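Local coordinates for protein Can2 (Sulfobacillus thermosulfidooxidans, PDB 7BDV) that binds the second messenger cyclic tetra-adenylate through CARF domains and acts as a dual-specificity nuclease that potentiates type III CRISPR defence, at residues 13-18 and 88-93; 165-170 and 211-216. All coordinates share one frame; numbering follows the deposited sequence.

Contact 1. Residues 13-18 and 88-93; sequences TYVCLL and PNAILN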
loop_
_atom_site.group_PDB
_atom_site.type_symbol
_atom_site.label_atom_id
_atom_site.label_comp_id
_atom_site.label_asym_id
_atom_site.label_seq_id
_atom_site.Cartn_x
_atom_site.Cartn_y
_atom_site.Cartn_z
ATOM N N THR A 13 -18.462 16.515 -25.645
ATOM C CA THR A 13 -18.806 16.178 -24.242
ATOM C C THR A 13 -18.041 14.918 -23.833
ATOM O O THR A 13 -18.207 13.879 -24.497
ATOM C CB THR A 13 -20.330 16.047 -24.098
ATOM O OG1 THR A 13 -20.936 17.310 -24.422
ATOM C CG2 THR A 13 -20.748 15.629 -22.708
ATOM N N TYR A 14 -17.228 15.023 -22.795
ATOM C CA TYR A 14 -16.385 13.931 -22.246
ATOM C C TYR A 14 -17.036 13.437 -20.949
ATOM O O TYR A 14 -17.277 14.244 -20.038
ATOM C CB TYR A 14 -14.975 14.490 -22.109
ATOM C CG TYR A 14 -13.962 13.636 -21.408
ATOM C CD1 TYR A 14 -13.322 12.613 -22.067
ATOM C CD2 TYR A 14 -13.598 13.898 -20.107
ATOM C CE1 TYR A 14 -12.314 11.879 -21.457
ATOM C CE2 TYR A 14 -12.608 13.166 -19.468
ATOM C CZ TYR A 14 -11.996 12.128 -20.142
ATOM O OH TYR A 14 -11.031 11.389 -19.526
ATOM N N VAL A 15 -17.410 12.165 -20.911
ATOM C CA VAL A 15 -18.110 11.551 -19.754
ATOM C C VAL A 15 -17.113 10.643 -19.038
ATOM O O VAL A 15 -16.569 9.707 -19.688
ATOM C CB VAL A 15 -19.374 10.798 -20.185
ATOM C CG1 VAL A 15 -20.073 10.123 -19.013
ATOM C CG2 VAL A 15 -20.330 11.712 -20.935
ATOM N N CYS A 16 -16.866 10.882 -17.757
ATOM C CA CYS A 16 -15.962 9.976 -17.018
ATOM C C CYS A 16 -16.538 9.567 -15.670
ATOM O O CYS A 16 -17.428 10.258 -15.100
ATOM C CB CYS A 16 -14.539 10.495 -16.987
ATOM S SG CYS A 16 -14.408 12.215 -16.495
ATOM N N LEU A 17 -16.090 8.395 -15.225
ATOM C CA LEU A 17 -16.602 7.729 -13.999
ATOM C C LEU A 17 -15.556 7.936 -12.917
ATOM O O LEU A 17 -14.458 7.383 -13.083
ATOM C CB LEU A 17 -16.790 6.231 -14.289
ATOM C CG LEU A 17 -17.984 5.841 -15.140
ATOM C CD1 LEU A 17 -18.013 6.603 -16.445
ATOM C CD2 LEU A 17 -17.960 4.350 -15.421
ATOM N N LEU A 18 -15.873 8.644 -11.828
ATOM C CA LEU A 18 -14.884 8.973 -10.778
ATOM C C LEU A 18 -14.764 7.805 -9.785
ATOM O O LEU A 18 -15.784 7.188 -9.436
ATOM C CB LEU A 18 -15.299 10.248 -10.047
ATOM C CG LEU A 18 -15.334 11.502 -10.924
ATOM C CD1 LEU A 18 -15.270 12.760 -10.068
ATOM C CD2 LEU A 18 -14.194 11.521 -11.934
ATOM N N PRO A 88 -25.861 14.263 -27.616
ATOM C CA PRO A 88 -25.719 13.099 -28.500
ATOM C C PRO A 88 -24.294 12.844 -29.016
ATOM O O PRO A 88 -24.031 11.737 -29.429
ATOM C CB PRO A 88 -26.675 13.424 -29.662
ATOM C CG PRO A 88 -26.744 14.938 -29.656
ATOM C CD PRO A 88 -26.708 15.315 -28.199
ATOM N N ASN A 89 -23.415 13.853 -28.967
ATOM C CA ASN A 89 -22.016 13.765 -29.453
ATOM C C ASN A 89 -21.061 13.447 -28.286
ATOM O O ASN A 89 -19.878 13.785 -28.384
ATOM C CB ASN A 89 -21.612 15.054 -30.178
ATOM C CG ASN A 89 -22.575 15.420 -31.289
ATOM O OD1 ASN A 89 -23.208 16.480 -31.256
ATOM N ND2 ASN A 89 -22.732 14.526 -32.254
ATOM N N ALA A 90 -21.550 12.812 -27.218
ATOM C CA ALA A 90 -20.772 12.510 -26.007
ATOM C C ALA A 90 -19.697 11.476 -26.374
ATOM O O ALA A 90 -19.959 10.662 -27.263
ATOM C CB ALA A 90 -21.712 12.023 -24.950
ATOM N N ILE A 91 -18.548 11.500 -25.700
ATOM C CA ILE A 91 -17.514 10.415 -25.725
ATOM C C ILE A 91 -17.350 9.902 -24.283
ATOM O O ILE A 91 -17.390 10.728 -23.359
ATOM C CB ILE A 91 -16.197 10.929 -26.342
ATOM C CG1 ILE A 91 -15.013 9.981 -26.147
ATOM C CG2 ILE A 91 -15.855 12.302 -25.800
ATOM C CD1 ILE A 91 -13.830 10.337 -26.999
ATOM N N LEU A 92 -17.205 8.586 -24.112
ATOM C CA LEU A 92 -17.094 7.922 -22.787
ATOM C C LEU A 92 -15.639 7.522 -22.561
ATOM O O LEU A 92 -15.053 6.859 -23.424
ATOM C CB LEU A 92 -18.007 6.700 -22.722
ATOM C CG LEU A 92 -17.889 5.873 -21.444
ATOM C CD1 LEU A 92 -18.469 6.630 -20.278
ATOM C CD2 LEU A 92 -18.596 4.531 -21.586
ATOM N N ASN A 93 -15.096 7.931 -21.418
ATOM C CA ASN A 93 -13.895 7.351 -20.775
ATOM C C ASN A 93 -14.380 6.281 -19.797
ATOM O O ASN A 93 -14.938 6.637 -18.795
ATOM C CB ASN A 93 -13.030 8.423 -20.130
ATOM C CG ASN A 93 -11.697 7.864 -19.659
ATOM O OD1 ASN A 93 -11.547 6.650 -19.447
ATOM N ND2 ASN A 93 -10.746 8.747 -19.475
HETATM O O HOH W 1 -13.986 6.839 -16.364
#

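Contact 2. Residues 165-170 and 211-216; sequences KTWREV and LKANLI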
loop_
_atom_site.group_PDB
_atom_site.type_symbol
_atom_site.label_atom_id
_atom_site.label_comp_id
_atom_site.label_asym_id
_atom_site.label_seq_id
_atom_site.Cartn_x
_atom_site.Cartn_y
_atom_site.Cartn_z
ATOM N N LYS A 165 29.763 22.862 -3.772
ATOM C CA LYS A 165 31.043 23.536 -3.421
ATOM C C LYS A 165 32.192 22.869 -4.191
ATOM O O LYS A 165 31.951 22.372 -5.314
ATOM C CB LYS A 165 31.247 23.485 -1.903
ATOM N N THR A 166 33.392 22.813 -3.598
ATOM C CA THR A 166 34.547 21.984 -4.060
ATOM C C THR A 166 34.136 20.499 -4.174
ATOM O O THR A 166 34.730 19.794 -5.006
ATOM C CB THR A 166 35.745 22.150 -3.110
ATOM N N TRP A 167 33.089 20.063 -3.458
ATOM C CA TRP A 167 32.876 18.678 -2.969
ATOM C C TRP A 167 32.311 17.732 -4.007
ATOM O O TRP A 167 32.208 16.561 -3.641
ATOM C CB TRP A 167 31.929 18.674 -1.772
ATOM C CG TRP A 167 32.419 19.512 -0.635
ATOM C CD1 TRP A 167 33.702 19.916 -0.412
ATOM C CD2 TRP A 167 31.626 20.072 0.417
ATOM N NE1 TRP A 167 33.765 20.660 0.733
ATOM C CE2 TRP A 167 32.510 20.777 1.261
ATOM C CE3 TRP A 167 30.272 20.011 0.750
ATOM C CZ2 TRP A 167 32.077 21.432 2.411
ATOM C CZ3 TRP A 167 29.845 20.667 1.876
ATOM C CH2 TRP A 167 30.734 21.369 2.693
ATOM N N ARG A 168 31.974 18.193 -5.213
ATOM C CA ARG A 168 31.528 17.330 -6.336
ATOM C C ARG A 168 32.585 16.244 -6.621
ATOM O O ARG A 168 32.185 15.072 -6.881
ATOM C CB ARG A 168 31.250 18.182 -7.580
ATOM N N GLU A 169 33.869 16.600 -6.582
ATOM C CA GLU A 169 34.994 15.648 -6.805
ATOM C C GLU A 169 34.930 14.542 -5.749
ATOM O O GLU A 169 35.161 13.379 -6.121
ATOM C CB GLU A 169 36.349 16.353 -6.749
ATOM N N VAL A 170 34.630 14.894 -4.496
ATOM C CA VAL A 170 34.585 13.944 -3.344
ATOM C C VAL A 170 33.424 12.971 -3.568
ATOM O O VAL A 170 33.631 11.751 -3.411
ATOM C CB VAL A 170 34.463 14.681 -1.996
ATOM C CG1 VAL A 170 34.462 13.701 -0.834
ATOM C CG2 VAL A 170 35.575 15.694 -1.809
ATOM N N LEU A 211 40.509 16.185 4.247
ATOM C CA LEU A 211 41.359 17.351 4.633
ATOM C C LEU A 211 41.497 18.305 3.443
ATOM O O LEU A 211 41.186 19.491 3.634
ATOM C CB LEU A 211 42.709 16.852 5.143
ATOM C CG LEU A 211 42.694 16.336 6.595
ATOM C CD1 LEU A 211 43.993 15.596 6.926
ATOM C CD2 LEU A 211 42.448 17.465 7.602
ATOM N N LYS A 212 41.862 17.794 2.260
ATOM C CA LYS A 212 42.077 18.581 1.003
ATOM C C LYS A 212 40.769 19.236 0.556
ATOM O O LYS A 212 40.822 20.395 0.099
ATOM C CB LYS A 212 42.611 17.699 -0.131
ATOM N N ALA A 213 39.638 18.533 0.684
ATOM C CA ALA A 213 38.290 19.034 0.324
ATOM C C ALA A 213 37.794 20.047 1.359
ATOM O O ALA A 213 36.775 20.689 1.085
ATOM C CB ALA A 213 37.324 17.889 0.207
ATOM N N ASN A 214 38.453 20.140 2.526
ATOM C CA ASN A 214 38.036 21.013 3.656
ATOM C C ASN A 214 36.662 20.548 4.171
ATOM O O ASN A 214 35.801 21.404 4.452
ATOM C CB ASN A 214 38.040 22.495 3.248
ATOM C CG ASN A 214 37.775 23.411 4.424
ATOM O OD1 ASN A 214 38.440 23.301 5.456
ATOM N ND2 ASN A 214 36.786 24.289 4.297
ATOM N N LEU A 215 36.461 19.236 4.305
ATOM C CA LEU A 215 35.242 18.640 4.916
ATOM C C LEU A 215 35.480 18.400 6.410
ATOM O O LEU A 215 34.517 18.525 7.193
ATOM C CB LEU A 215 34.921 17.316 4.199
ATOM C CG LEU A 215 34.174 17.442 2.885
ATOM C CD1 LEU A 215 34.195 16.134 2.109
ATOM C CD2 LEU A 215 32.742 17.897 3.097
ATOM N N ILE A 216 36.704 18.004 6.765
ATOM C CA ILE A 216 37.196 17.881 8.161
ATOM C C ILE A 216 38.395 18.816 8.340
ATOM O O ILE A 216 39.071 19.116 7.351
ATOM C CB ILE A 216 37.552 16.428 8.508
ATOM C CG1 ILE A 216 38.812 15.948 7.773
ATOM C CG2 ILE A 216 36.348 15.522 8.259
ATOM C CD1 ILE A 216 39.287 14.562 8.196
#

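Contact 1. Residues 13-18 and 88-93
Y14 and I91 lie level in a parallel pairing of strands 13-17 and 90-93, neighbours in the middle of the Rossmann-like sheet of the CARF domain. A90 brings its CB beside V15 CG2, on the face of the sheet packed by F109 of helix 99-111. At I91 the backbone N donates to T13 O (2.7 Å) and the carbonyl O accepts from V15 N (2.8 Å), the two-sided grip of one residue that parallel pairing gives. I91 CG2, set between its own backbone N and carbonyl carbon, lies 3.1 Å from T13 O, a close approach. L92 turns back to the A90 face, where its CD1 meets V15 CG1 at 4.0 Å and L17 CD1 at 3.9 Å. N93 N then bonds V15 O (2.9 Å), and a water bridges N93 O to L17 N where the strands end. The N93 side chain runs alongside Y14, both with CG anti to the backbone N (chi1 -171° and 172°), ring and amide planes 65° apart. T95 OG1 holds N93 OD1, while P24 O and N25 O bond N93 ND2 and Y14 OH respectively. Lying in the amide plane, Y14 OH accepts from N93 ND2 at 2.7 Å.

Contact 2. Residues 165-170 and 211-216
W167 and V170 meet A213 and L215 where the start of helix 168-176 packs against the turn that follows helix 205-212. The polar link is a single hydrogen bond: W167 NE1 donates to A213 O at 3.0 Å, with a bent N-H...O angle of 138°. The oxygen sits at the indole edge, near the ring plane, whereas the donor is tilted out of the carbonyl plane. A213 O lies just before N214, whose positive phi (63°) and two hydrogen bonds back into the last turn of the helix make a Schellman motif.

The aromatic contact is a CH-pi interaction. L215 CD2 stands over the indole face, 3.6 Å from the centroid of the six-membered ring and closest to W167 CE2 at 3.4 Å. On the opposite face lies CB of K165, a poorly ordered residue.

Apolar contacts of V170 complete the interface. Its methyls have different nearest partners: CG1, anti to the backbone N (chi1 -178°), meets L215 CD1 tip to tip at 3.8 Å, and CG2 presses on A213 CB at 3.5 Å, tighter than usual.

Helix 231-254 packs against both sides of the contact, with A233 touching W167 and L215 alike. F236 joins them there, its ring meeting the indole, while T229 OG1 bonds N214 O just past strand 226-228, which pairs with strand 216-218.

Overall arrangement
The two contacts lie on opposite sides of the chain's centre, with their own centres about 59 Å apart and nearest atoms about 44 Å apart. Both segments of contact 1 precede both segments of contact 2 in the sequence. Contact 1 belongs to the CARF domain and comes within about 4 Å of the bound nucleic acid at its nearest atom, consistent with a place beside the cyclic tetra-adenylate site. Contact 2 is remote from that ligand, about 36 Å at its nearest atom, and joins helical and turn segments that pack on helix 231-254, part of the Card1-like endonuclease family region. Neither is touched by the second protein chain of the assembly.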